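Local structure of BT_4661 (Bacteroides thetaiotaomicron, 4AK1) at residues Tyr42-Thr47 with Val87-Asn92. The protein probably binds heparin and heparan sulphate at the cell surface as a SusE-like polysaccharide-binding protein of a heparin utilisation locus. Numbering follows the deposited sequence.
Sequences YDFAIT and VACYSN
Y42 and Y90 face each other as an antiparallel hydrogen-bonded pair: Y42 N gives to Y90 O at 3.0 Å, and Y90 N returns a straighter bond to Y42 O at 2.8 Å. A45 and A88 repeat the exchange, with A45 N to A88 O and A88 N to A45 O both 2.9 Å. Between the pairs the register slips by one residue, a beta bulge with D43 in the left-handed helical conformation. A88 O also receives the CA-H of F44. The F44 ring lies with one face over C89 CB, 3.8 Å from its centroid, while V87 CG1 meets its edge. With CG set between backbone N and carbonyl carbon (chi1 55°), the Y42 ring swings across to cover Y90 CB, and its OH bonds to N93 N. With an alanine here, Y90 CB would probably lose the ring over it and N93 N its hydroxyl partner. D43 OD2 takes a hydrogen bond from A422 N of the second subunit; T47 OG1 hydrogen-bonds to E97 OE2. Strand 81-91 lies between 42-51 and 94-106 in a mixed sheet, V87 and C89 bonding through their backbones to Y98 and Y96; F44 bonds likewise to S65 and packs on I15, Y17 and I63.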
loop_
_atom_site.group_PDB
_atom_site.type_symbol
_atom_site.label_atom_id
_atom_site.label_comp_id
_atom_site.label_asym_id
_atom_site.label_seq_id
_atom_site.Cartn_x
_atom_site.Cartn_y
_atom_site.Cartn_z
ATOM N N TYR A 42 -32.773 10.124 11.533
ATOM C CA TYR A 42 -33.963 9.779 10.763
ATOM C C TYR A 42 -33.619 8.623 9.815
ATOM O O TYR A 42 -32.436 8.235 9.695
ATOM C CB TYR A 42 -34.482 10.990 9.953
ATOM C CG TYR A 42 -33.451 11.611 9.037
ATOM C CD1 TYR A 42 -32.491 12.485 9.540
ATOM C CD2 TYR A 42 -33.438 11.331 7.658
ATOM C CE1 TYR A 42 -31.535 13.062 8.717
ATOM C CE2 TYR A 42 -32.483 11.901 6.823
ATOM C CZ TYR A 42 -31.532 12.760 7.364
ATOM O OH TYR A 42 -30.575 13.351 6.571
ATOM N N ASP A 43 -34.651 8.092 9.155
ATOM C CA ASP A 43 -34.525 6.924 8.264
ATOM C C ASP A 43 -33.796 5.751 8.939
ATOM O O ASP A 43 -32.839 5.196 8.393
ATOM C CB ASP A 43 -33.835 7.294 6.942
ATOM C CG ASP A 43 -34.718 8.136 6.001
ATOM O OD1 ASP A 43 -35.907 8.401 6.282
ATOM O OD2 ASP A 43 -34.202 8.525 4.937
ATOM N N PHE A 44 -34.251 5.381 10.132
ATOM C CA PHE A 44 -33.740 4.201 10.833
ATOM C C PHE A 44 -34.106 2.903 10.103
ATOM O O PHE A 44 -35.179 2.805 9.529
ATOM C CB PHE A 44 -34.331 4.140 12.235
ATOM C CG PHE A 44 -33.704 5.085 13.208
ATOM C CD1 PHE A 44 -32.599 4.697 13.963
ATOM C CD2 PHE A 44 -34.247 6.359 13.411
ATOM C CE1 PHE A 44 -32.029 5.579 14.889
ATOM C CE2 PHE A 44 -33.679 7.236 14.319
ATOM C CZ PHE A 44 -32.577 6.841 15.072
ATOM N N ALA A 45 -33.205 1.922 10.137
ATOM C CA ALA A 45 -33.434 0.586 9.566
ATOM C C ALA A 45 -32.672 -0.435 10.395
ATOM O O ALA A 45 -31.619 -0.120 10.951
ATOM C CB ALA A 45 -32.974 0.529 8.113
ATOM N N ILE A 46 -33.224 -1.640 10.515
ATOM C CA ILE A 46 -32.479 -2.764 11.074
ATOM C C ILE A 46 -31.826 -3.448 9.878
ATOM O O ILE A 46 -32.516 -3.902 8.972
ATOM C CB ILE A 46 -33.399 -3.735 11.863
ATOM C CG1 ILE A 46 -33.919 -3.062 13.142
ATOM C CG2 ILE A 46 -32.667 -5.030 12.218
ATOM C CD1 ILE A 46 -35.122 -3.777 13.747
ATOM N N THR A 47 -30.496 -3.485 9.846
ATOM C CA THR A 47 -29.788 -4.040 8.687
ATOM C C THR A 47 -29.449 -5.519 8.878
ATOM O O THR A 47 -29.221 -6.238 7.904
ATOM C CB THR A 47 -28.492 -3.263 8.414
ATOM O OG1 THR A 47 -27.670 -3.322 9.591
ATOM C CG2 THR A 47 -28.818 -1.810 8.091
ATOM N N VAL A 87 -28.123 -1.647 13.422
ATOM C CA VAL A 87 -28.994 -0.522 13.088
ATOM C C VAL A 87 -28.270 0.521 12.242
ATOM O O VAL A 87 -27.122 0.878 12.521
ATOM C CB VAL A 87 -29.567 0.156 14.360
ATOM C CG1 VAL A 87 -30.374 1.406 13.998
ATOM C CG2 VAL A 87 -30.432 -0.823 15.136
ATOM N N ALA A 88 -28.959 1.000 11.208
ATOM C CA ALA A 88 -28.474 2.130 10.427
ATOM C C ALA A 88 -29.447 3.301 10.545
ATOM O O ALA A 88 -30.656 3.105 10.758
ATOM C CB ALA A 88 -28.291 1.736 8.970
ATOM N N CYS A 89 -28.921 4.514 10.385
ATOM C CA CYS A 89 -29.745 5.722 10.339
ATOM C C CYS A 89 -28.985 6.836 9.632
ATOM O O CYS A 89 -27.809 6.668 9.283
ATOM C CB CYS A 89 -30.156 6.160 11.759
ATOM S SG CYS A 89 -28.808 6.695 12.847
ATOM N N TYR A 90 -29.655 7.966 9.407
ATOM C CA TYR A 90 -29.001 9.150 8.866
ATOM C C TYR A 90 -29.028 10.282 9.890
ATOM O O TYR A 90 -29.918 10.343 10.742
ATOM C CB TYR A 90 -29.669 9.610 7.559
ATOM C CG TYR A 90 -29.472 8.645 6.409
ATOM C CD1 TYR A 90 -30.113 7.412 6.418
ATOM C CD2 TYR A 90 -28.652 8.957 5.320
ATOM C CE1 TYR A 90 -29.947 6.510 5.392
ATOM C CE2 TYR A 90 -28.482 8.047 4.264
ATOM C CZ TYR A 90 -29.136 6.821 4.320
ATOM O OH TYR A 90 -29.018 5.857 3.335
ATOM N N SER A 91 -28.028 11.153 9.799
ATOM C CA SER A 91 -27.956 12.378 10.560
ATOM C C SER A 91 -27.275 13.389 9.647
ATOM O O SER A 91 -26.215 13.098 9.083
ATOM C CB SER A 91 -27.133 12.174 11.828
ATOM O OG SER A 91 -27.006 13.388 12.555
ATOM N N ASN A 92 -27.908 14.552 9.480
ATOM C CA ASN A 92 -27.387 15.621 8.621
ATOM C C ASN A 92 -26.894 15.074 7.262
ATOM O O ASN A 92 -25.757 15.331 6.843
ATOM C CB ASN A 92 -26.290 16.395 9.369
ATOM C CG ASN A 92 -25.890 17.687 8.679
ATOM O OD1 ASN A 92 -26.644 18.272 7.889
ATOM N ND2 ASN A 92 -24.686 18.140 8.975
#